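Local coordinates for holo-[acyl-carrier-protein] synthase (Neisseria meningitidis FAM18, PDB 5SUV), which belongs to the 4'-phosphopantetheinyl transferase superfamily and binds coenzyme A in pockets formed between the subunits of a three-chain assembly, at residues Arg53-Glu58 with Phe74-Ile79; Pro87-Tyr91 with Val107-Met111. All coordinates share one frame; numbering follows the deposited sequence.

Overall arrangement
Helix 46-63 is the first element used. From its segment 53-58 the chain finishes the helix and runs through a loop to segment 74-79, where interaction 1 closes that loop by setting the start of strand 77-81 against the helix. The chain then turns back into strand 87-91, antiparallel partner of strand 77-81, passes through helix 93-102 and returns as strand 106-114, so that interaction 2 closes a second loop. The two contacts follow in series, neither nested nor crossed, with centres about 9 Å apart. They meet in the two-stranded sheet, where Gly-78 N probably hydrogen-bonds to Phe-90 O at 2.8 Å. Together they join helix 46-63, that sheet and the edge of the three-stranded sheet.

Interaction 1 (Arg53-Glu58 with Phe74-Ile79); sequences RFAAKE and FRNIGI. With COA (coenzyme A), chain D.
Lys-57 reaches from helix 53-58 to two backbone carbonyls of segment 74-79, and these carry the polar part of the contact. Its NZ donates to Ile-77 O at 2.6 Å, almost in line with the carbonyl bond (161°), and to Phe-74 O at 2.9 Å, where it lies somewhat out of the carbonyl plane. Extended through CE, the chain bends at its last torsion (chi4 -102°), which turns the ammonium group to both oxygens. Glu-36 adds a salt bridge and Ile-31 O another hydrogen bond, so this buried amine has four acceptors.

Apolar contacts flank the lysine. Its CD meets the edge of the Phe-74 ring at CD1, 3.7 Å away, while CG passes Ile-77 CG2 with the two side chains running in opposite directions. Further along, Ile-79 puts CD1 3.8 Å from Ala-56 CB. The Arg-53 guanidinium makes van der Waals contact with the same isoleucine: bent at chi2, the arginine brings NE to 3.5 Å from Ile-79 CB, and Ile-79 CG2 lies over one guanidinium face.

The aromatic pair is Phe-54 and Phe-74, with planes only 13° apart but slid so far that the rings barely overlap; their centroids are 5.8 Å apart. Glu-58 CG sits over the centre of one Phe-54 face and also approaches the Phe-74 edge.

Glu-58 and Phe-74 belong to a coenzyme A pocket: the ligand's O5P lies at the edge of the Phe-74 ring, and Glu-58 OE2 comes to 3.4 Å from its O5A. Residues of the second subunit, including Lys-52 and His-81, complete the grip on this ligand.

Within the fold, Phe-54 also packs on Val-11 of strand 3-12, Ile-77 on Leu-95 of helix 93-102, and Ala-56 and Ile-79 on Leu-109 of strand 106-114.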
loop_
_atom_site.group_PDB
_atom_site.type_symbol
_atom_site.label_atom_id
_atom_site.label_comp_id
_atom_site.label_asym_id
_atom_site.label_seq_id
_atom_site.Cartn_x
_atom_site.Cartn_y
_atom_site.Cartn_z
ATOM N N ARG A 53 -11.588 9.275 4.834
ATOM C CA ARG A 53 -12.750 8.391 4.839
ATOM C C ARG A 53 -13.021 7.845 3.445
ATOM O O ARG A 53 -13.257 6.646 3.275
ATOM C CB ARG A 53 -13.980 9.131 5.386
ATOM C CG ARG A 53 -13.848 9.664 6.804
ATOM C CD ARG A 53 -13.260 8.641 7.745
ATOM N NE ARG A 53 -13.492 8.953 9.160
ATOM C CZ ARG A 53 -12.790 9.831 9.870
ATOM N NH1 ARG A 53 -11.807 10.524 9.311
ATOM N NH2 ARG A 53 -13.071 10.019 11.146
ATOM N N PHE A 54 -12.960 8.705 2.429
ATOM C CA PHE A 54 -13.195 8.262 1.062
ATOM C C PHE A 54 -12.185 7.194 0.658
ATOM O O PHE A 54 -12.558 6.146 0.121
ATOM C CB PHE A 54 -13.144 9.469 0.120
ATOM C CG PHE A 54 -13.579 9.182 -1.280
ATOM C CD1 PHE A 54 -14.885 8.845 -1.560
ATOM C CD2 PHE A 54 -12.676 9.258 -2.328
ATOM C CE1 PHE A 54 -15.289 8.569 -2.853
ATOM C CE2 PHE A 54 -13.075 8.986 -3.623
ATOM C CZ PHE A 54 -14.390 8.657 -3.886
ATOM N N ALA A 55 -10.897 7.427 0.933
ATOM C CA ALA A 55 -9.895 6.432 0.559
ATOM C C ALA A 55 -10.096 5.132 1.330
ATOM O O ALA A 55 -9.986 4.042 0.764
ATOM C CB ALA A 55 -8.480 6.955 0.802
ATOM N N ALA A 56 -10.371 5.233 2.631
ATOM C CA ALA A 56 -10.513 4.038 3.455
ATOM C C ALA A 56 -11.729 3.224 3.029
ATOM O O ALA A 56 -11.677 1.993 2.980
ATOM C CB ALA A 56 -10.624 4.436 4.926
ATOM N N LYS A 57 -12.834 3.894 2.724
ATOM C CA LYS A 57 -14.017 3.162 2.284
ATOM C C LYS A 57 -13.789 2.522 0.922
ATOM O O LYS A 57 -14.188 1.379 0.682
ATOM C CB LYS A 57 -15.213 4.099 2.252
ATOM C CG LYS A 57 -15.517 4.713 3.604
ATOM C CD LYS A 57 -16.474 5.880 3.473
ATOM C CE LYS A 57 -16.629 6.645 4.794
ATOM N NZ LYS A 57 -17.906 6.291 5.501
ATOM N N GLU A 58 -13.134 3.236 0.007
ATOM C CA GLU A 58 -12.882 2.634 -1.289
ATOM C C GLU A 58 -11.939 1.441 -1.163
ATOM O O GLU A 58 -12.152 0.414 -1.815
ATOM C CB GLU A 58 -12.331 3.677 -2.262
ATOM C CG GLU A 58 -13.353 4.717 -2.669
ATOM C CD GLU A 58 -13.005 5.414 -3.974
ATOM O OE1 GLU A 58 -13.928 5.683 -4.776
ATOM O OE2 GLU A 58 -11.807 5.695 -4.196
ATOM N N PHE A 74 -20.734 3.299 1.242
ATOM C CA PHE A 74 -20.109 4.358 2.021
ATOM C C PHE A 74 -20.815 4.551 3.351
ATOM O O PHE A 74 -20.167 4.807 4.371
ATOM C CB PHE A 74 -20.115 5.663 1.233
ATOM C CG PHE A 74 -19.256 5.625 0.007
ATOM C CD1 PHE A 74 -17.883 5.652 0.108
ATOM C CD2 PHE A 74 -19.833 5.572 -1.243
ATOM C CE1 PHE A 74 -17.086 5.632 -1.033
ATOM C CE2 PHE A 74 -19.051 5.549 -2.382
ATOM C CZ PHE A 74 -17.679 5.570 -2.279
ATOM N N ARG A 75 -22.143 4.445 3.357
ATOM C CA ARG A 75 -22.901 4.721 4.571
ATOM C C ARG A 75 -22.856 3.584 5.583
ATOM O O ARG A 75 -23.297 3.791 6.725
ATOM C CB ARG A 75 -24.363 5.026 4.243
ATOM C CG ARG A 75 -24.587 6.398 3.661
ATOM C CD ARG A 75 -26.068 6.717 3.609
ATOM N NE ARG A 75 -26.317 8.038 3.041
ATOM C CZ ARG A 75 -26.387 8.297 1.737
ATOM N NH1 ARG A 75 -26.221 7.329 0.844
ATOM N NH2 ARG A 75 -26.620 9.534 1.323
ATOM N N ASN A 76 -22.290 2.429 5.213
ATOM C CA ASN A 76 -22.119 1.308 6.124
ATOM C C ASN A 76 -20.676 1.096 6.557
ATOM O O ASN A 76 -20.437 0.290 7.461
ATOM C CB ASN A 76 -22.632 -0.002 5.491
ATOM C CG ASN A 76 -24.141 -0.195 5.664
ATOM O OD1 ASN A 76 -24.776 0.450 6.506
ATOM N ND2 ASN A 76 -24.716 -1.059 4.848
ATOM N N ILE A 77 -19.711 1.780 5.946
ATOM C CA ILE A 77 -18.295 1.589 6.253
ATOM C C ILE A 77 -17.833 2.813 7.036
ATOM O O ILE A 77 -17.602 3.877 6.454
ATOM C CB ILE A 77 -17.452 1.421 4.990
ATOM C CG1 ILE A 77 -17.928 0.257 4.114
ATOM C CG2 ILE A 77 -15.987 1.266 5.382
ATOM C CD1 ILE A 77 -17.439 0.393 2.679
ATOM N N GLY A 78 -17.657 2.661 8.347
ATOM C CA GLY A 78 -17.248 3.749 9.216
ATOM C C GLY A 78 -15.803 3.603 9.662
ATOM O O GLY A 78 -15.279 2.493 9.760
ATOM N N ILE A 79 -15.155 4.734 9.931
ATOM C CA ILE A 79 -13.791 4.746 10.447
ATOM C C ILE A 79 -13.809 5.339 11.851
ATOM O O ILE A 79 -14.337 6.439 12.064
ATOM C CB ILE A 79 -12.831 5.524 9.519
ATOM C CG1 ILE A 79 -12.580 4.750 8.223
ATOM C CG2 ILE A 79 -11.500 5.746 10.194
ATOM C CD1 ILE A 79 -13.687 4.834 7.195
HETATM N N1A COA D . -13.038 -5.606 -6.110
HETATM C C2A COA D . -11.778 -5.134 -5.969
HETATM N N3A COA D . -11.179 -4.227 -6.731
HETATM C C4A COA D . -11.952 -3.745 -7.768
HETATM C C5A COA D . -13.297 -4.138 -8.062
HETATM C C6A COA D . -13.775 -5.107 -7.150
HETATM N N6A COA D . -14.955 -5.584 -7.288
HETATM N N7A COA D . -13.777 -3.519 -9.111
HETATM C C8A COA D . -12.768 -2.756 -9.466
HETATM N N9A COA D . -11.666 -2.855 -8.689
HETATM C C1B COA D . -10.344 -2.186 -8.823
HETATM C C2B COA D . -9.754 -2.484 -10.278
HETATM O O2B COA D . -8.455 -2.907 -10.216
HETATM C C3B COA D . -9.882 -1.043 -10.878
HETATM O O3B COA D . -8.941 -0.740 -11.737
HETATM P P3B COA D . -8.840 -1.686 -13.228
HETATM O O7A COA D . -10.151 -1.870 -13.607
HETATM O O8A COA D . -8.145 -2.936 -12.786
HETATM O O9A COA D . -8.078 -0.768 -14.042
HETATM C C4B COA D . -9.635 -0.239 -9.593
HETATM O O4B COA D . -10.453 -0.830 -8.656
HETATM C C5B COA D . -9.946 1.256 -9.700
HETATM O O5B COA D . -9.557 1.843 -8.515
HETATM P P1A COA D . -9.523 3.450 -8.551
HETATM O O1A COA D . -8.658 3.888 -9.565
HETATM O O2A COA D . -9.409 3.867 -7.119
HETATM O O3A COA D . -11.019 3.690 -9.230
HETATM P P2A COA D . -12.210 4.351 -8.431
HETATM O O4A COA D . -13.224 4.463 -9.397
HETATM O O5A COA D . -11.718 5.468 -7.557
HETATM O O6A COA D . -12.800 3.214 -7.295
HETATM C CBP COA D . -14.336 1.427 -7.016
HETATM C CCP COA D . -13.215 2.102 -7.876
HETATM C CDP COA D . -14.097 -0.043 -7.027
HETATM C CEP COA D . -14.417 1.892 -5.587
HETATM C CAP COA D . -15.612 1.737 -7.701
HETATM O OAP COA D . -15.628 1.135 -8.951
HETATM C C9P COA D . -16.824 1.263 -6.961
HETATM O O9P COA D . -17.060 0.110 -6.877
HETATM N N8P COA D . -17.687 2.186 -6.411
HETATM C C7P COA D . -17.473 3.603 -6.500
HETATM C C6P COA D . -18.805 4.255 -6.905
HETATM C C5P COA D . -18.906 5.548 -6.182
HETATM O O5P COA D . -19.627 5.706 -5.246
HETATM N N4P COA D . -18.129 6.600 -6.639
HETATM C C3P COA D . -18.158 7.876 -5.918
HETATM C C2P COA D . -19.529 8.496 -5.911
HETATM S S1P COA D . -19.452 9.896 -4.811
#

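Interaction 2 (Pro87-Tyr91 with Val107-Met111); sequences PEFFY and VSLSM. With COA (coenzyme A), chain F.
Phe-89 has CG anti to its carbonyl carbon (chi1 -70°), which sets the ring against Val-107 and Leu-109; the latter, its CG opposite the backbone N (chi1 172°), raises CD2 over one face. This CH-pi contact places CD2 4.1 Å from the ring centroid and shifted toward the rim. On the same ring, CE2 touches Leu-109 CB at 3.7 Å and also meets Val-107 CG1.

Pro-87 CB packs against Leu-109 CD2 and, at 3.8 Å, against Met-111 CE. Pro-87 and Met-111 also line a coenzyme A pocket: Pro-87 CG is 3.4 Å from the ligand's O2B, and Met-111 CE approaches its O8A.

Three waters bridge the strands. One donates to Pro-87 O and accepts from Leu-109 N; a second accepts from Phe-89 N and donates to Val-107 O, both at 2.8 Å. A third, in the plane of the Tyr-91 ring, links its OH to Val-107 N, and this OH also touches Val-107 CB directly at 3.5 Å.

Side chains and water, instead of direct strand pairing, thus join the two-stranded sheet to strand 106-114. Strand 87-91 pairs with 77-81 and strand 106-114 with 117-125; helix 46-63 adds Phe-60 edge-to-face with Phe-89, while the third subunit packs its Ile-6 on Ser-108.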
loop_
_atom_site.group_PDB
_atom_site.type_symbol
_atom_site.label_atom_id
_atom_site.label_comp_id
_atom_site.label_asym_id
_atom_site.label_seq_id
_atom_site.Cartn_x
_atom_site.Cartn_y
_atom_site.Cartn_z
ATOM N N PRO A 87 -6.275 3.616 13.278
ATOM C CA PRO A 87 -7.588 3.623 12.628
ATOM C C PRO A 87 -8.154 2.217 12.545
ATOM O O PRO A 87 -7.413 1.235 12.436
ATOM C CB PRO A 87 -7.290 4.180 11.233
ATOM C CG PRO A 87 -5.900 3.702 10.961
ATOM C CD PRO A 87 -5.183 3.747 12.293
ATOM N N GLU A 88 -9.487 2.134 12.587
ATOM C CA GLU A 88 -10.183 0.854 12.516
ATOM C C GLU A 88 -11.600 1.077 11.996
ATOM O O GLU A 88 -12.163 2.169 12.114
ATOM C CB GLU A 88 -10.199 0.156 13.884
ATOM C CG GLU A 88 -10.808 0.988 14.991
ATOM C CD GLU A 88 -10.576 0.398 16.373
ATOM O OE1 GLU A 88 -9.677 -0.460 16.521
ATOM O OE2 GLU A 88 -11.292 0.798 17.312
ATOM N N PHE A 89 -12.173 0.021 11.427
ATOM C CA PHE A 89 -13.504 0.088 10.828
ATOM C C PHE A 89 -14.589 -0.235 11.842
ATOM O O PHE A 89 -14.396 -1.073 12.727
ATOM C CB PHE A 89 -13.623 -0.893 9.662
ATOM C CG PHE A 89 -12.826 -0.516 8.457
ATOM C CD1 PHE A 89 -13.172 0.590 7.704
ATOM C CD2 PHE A 89 -11.741 -1.282 8.064
ATOM C CE1 PHE A 89 -12.442 0.929 6.582
ATOM C CE2 PHE A 89 -11.004 -0.948 6.935
ATOM C CZ PHE A 89 -11.358 0.145 6.195
ATOM N N PHE A 90 -15.735 0.428 11.694
ATOM C CA PHE A 90 -16.983 -0.005 12.312
ATOM C C PHE A 90 -18.032 -0.072 11.210
ATOM O O PHE A 90 -17.872 0.531 10.144
ATOM C CB PHE A 90 -17.399 0.921 13.468
ATOM C CG PHE A 90 -17.905 2.261 13.034
ATOM C CD1 PHE A 90 -19.234 2.428 12.682
ATOM C CD2 PHE A 90 -17.065 3.366 13.016
ATOM C CE1 PHE A 90 -19.708 3.660 12.295
ATOM C CE2 PHE A 90 -17.543 4.608 12.640
ATOM C CZ PHE A 90 -18.859 4.751 12.269
ATOM N N TYR A 91 -19.075 -0.873 11.428
ATOM C CA TYR A 91 -19.950 -1.265 10.339
ATOM C C TYR A 91 -21.403 -1.001 10.683
ATOM O O TYR A 91 -21.825 -1.153 11.832
ATOM C CB TYR A 91 -19.789 -2.749 10.002
ATOM C CG TYR A 91 -18.371 -3.131 9.798
ATOM C CD1 TYR A 91 -17.663 -2.608 8.739
ATOM C CD2 TYR A 91 -17.733 -4.012 10.652
ATOM C CE1 TYR A 91 -16.350 -2.941 8.535
ATOM C CE2 TYR A 91 -16.403 -4.368 10.438
ATOM C CZ TYR A 91 -15.725 -3.820 9.392
ATOM O OH TYR A 91 -14.402 -4.160 9.167
ATOM N N VAL A 107 -10.917 -6.877 9.388
ATOM C CA VAL A 107 -10.442 -6.029 8.303
ATOM C C VAL A 107 -9.532 -4.974 8.910
ATOM O O VAL A 107 -9.970 -4.184 9.756
ATOM C CB VAL A 107 -11.595 -5.379 7.529
ATOM C CG1 VAL A 107 -11.057 -4.655 6.331
ATOM C CG2 VAL A 107 -12.606 -6.432 7.084
ATOM N N SER A 108 -8.269 -4.967 8.481
ATOM C CA SER A 108 -7.247 -4.056 8.978
ATOM C C SER A 108 -7.096 -2.860 8.042
ATOM O O SER A 108 -7.304 -2.965 6.832
ATOM C CB SER A 108 -5.912 -4.788 9.115
ATOM O OG SER A 108 -5.994 -5.777 10.120
ATOM N N LEU A 109 -6.755 -1.712 8.627
ATOM C CA LEU A 109 -6.691 -0.449 7.911
ATOM C C LEU A 109 -5.426 0.292 8.304
ATOM O O LEU A 109 -5.116 0.405 9.494
ATOM C CB LEU A 109 -7.893 0.434 8.256
ATOM C CG LEU A 109 -7.925 1.882 7.753
ATOM C CD1 LEU A 109 -7.868 1.874 6.251
ATOM C CD2 LEU A 109 -9.194 2.592 8.254
ATOM N N SER A 110 -4.756 0.861 7.315
ATOM C CA SER A 110 -3.737 1.864 7.574
ATOM C C SER A 110 -3.929 3.032 6.626
ATOM O O SER A 110 -4.317 2.858 5.473
ATOM C CB SER A 110 -2.314 1.302 7.403
ATOM O OG SER A 110 -1.341 2.278 7.759
ATOM N N MET A 111 -3.603 4.223 7.108
ATOM C CA MET A 111 -3.685 5.401 6.268
ATOM C C MET A 111 -2.433 6.245 6.428
ATOM O O MET A 111 -1.775 6.214 7.466
ATOM C CB MET A 111 -4.936 6.208 6.608
ATOM C CG MET A 111 -6.196 5.486 6.121
ATOM S SD MET A 111 -7.669 6.433 6.430
ATOM C CE MET A 111 -7.735 6.381 8.203
HETATM N N1A COA F . -1.125 3.050 14.992
HETATM C C2A COA F . -1.424 2.969 13.689
HETATM N N3A COA F . -1.755 3.950 12.895
HETATM C C4A COA F . -1.804 5.225 13.502
HETATM C C5A COA F . -1.535 5.473 14.880
HETATM C C6A COA F . -1.193 4.321 15.576
HETATM N N6A COA F . -0.913 4.418 16.852
HETATM N N7A COA F . -1.631 6.694 15.185
HETATM C C8A COA F . -1.982 7.253 14.057
HETATM N N9A COA F . -2.092 6.411 13.012
HETATM C C1B COA F . -2.469 6.727 11.686
HETATM C C2B COA F . -3.904 7.462 11.663
HETATM O O2B COA F . -4.771 6.935 10.729
HETATM C C3B COA F . -3.441 8.847 11.217
HETATM O O3B COA F . -4.326 9.496 10.454
HETATM P P3B COA F . -5.939 9.676 11.196
HETATM O O7A COA F . -6.261 10.805 10.432
HETATM O O8A COA F . -6.603 8.411 10.833
HETATM O O9A COA F . -5.546 9.824 12.602
HETATM C C4B COA F . -2.225 8.412 10.369
HETATM O O4B COA F . -1.536 7.573 11.214
HETATM C C5B COA F . -1.366 9.564 9.972
HETATM O O5B COA F . -0.408 9.041 9.048
HETATM P P1A COA F . 0.879 9.943 8.883
HETATM O O1A COA F . 0.530 11.314 8.445
HETATM O O2A COA F . 1.944 9.106 8.271
HETATM O O3A COA F . 1.253 10.226 10.444
HETATM P P2A COA F . 2.478 11.117 10.687
HETATM O O4A COA F . 3.583 10.783 9.849
HETATM O O5A COA F . 2.161 12.576 10.941
HETATM O O6A COA F . 2.913 10.550 12.170
HETATM C CBP COA F . 3.325 8.586 13.375
HETATM C CCP COA F . 3.237 9.222 12.030
HETATM C CDP COA F . 1.969 8.306 13.779
HETATM C CEP COA F . 4.049 7.270 13.279
HETATM C CAP COA F . 4.044 9.468 14.443
HETATM O OAP COA F . 4.183 8.799 15.637
HETATM C C9P COA F . 5.480 9.887 14.067
HETATM O O9P COA F . 6.385 9.087 14.243
HETATM N N8P COA F . 5.718 11.211 13.588
HETATM C C7P COA F . 7.088 11.698 13.198
HETATM C C6P COA F . 8.197 11.065 14.014
HETATM C C5P COA F . 9.286 12.079 14.322
HETATM O O5P COA F . 9.765 12.153 15.404
HETATM N N4P COA F . 9.752 12.920 13.315
HETATM C C3P COA F . 10.796 13.898 13.621
HETATM C C2P COA F . 12.180 13.346 13.401
HETATM S S1P COA F . 13.026 12.951 14.989
HETATM O O HOH W 1 -6.555 -1.601 11.592
HETATM O O HOH W 2 -10.557 -2.216 11.616
HETATM O O HOH W 3 -13.110 -5.724 11.192
#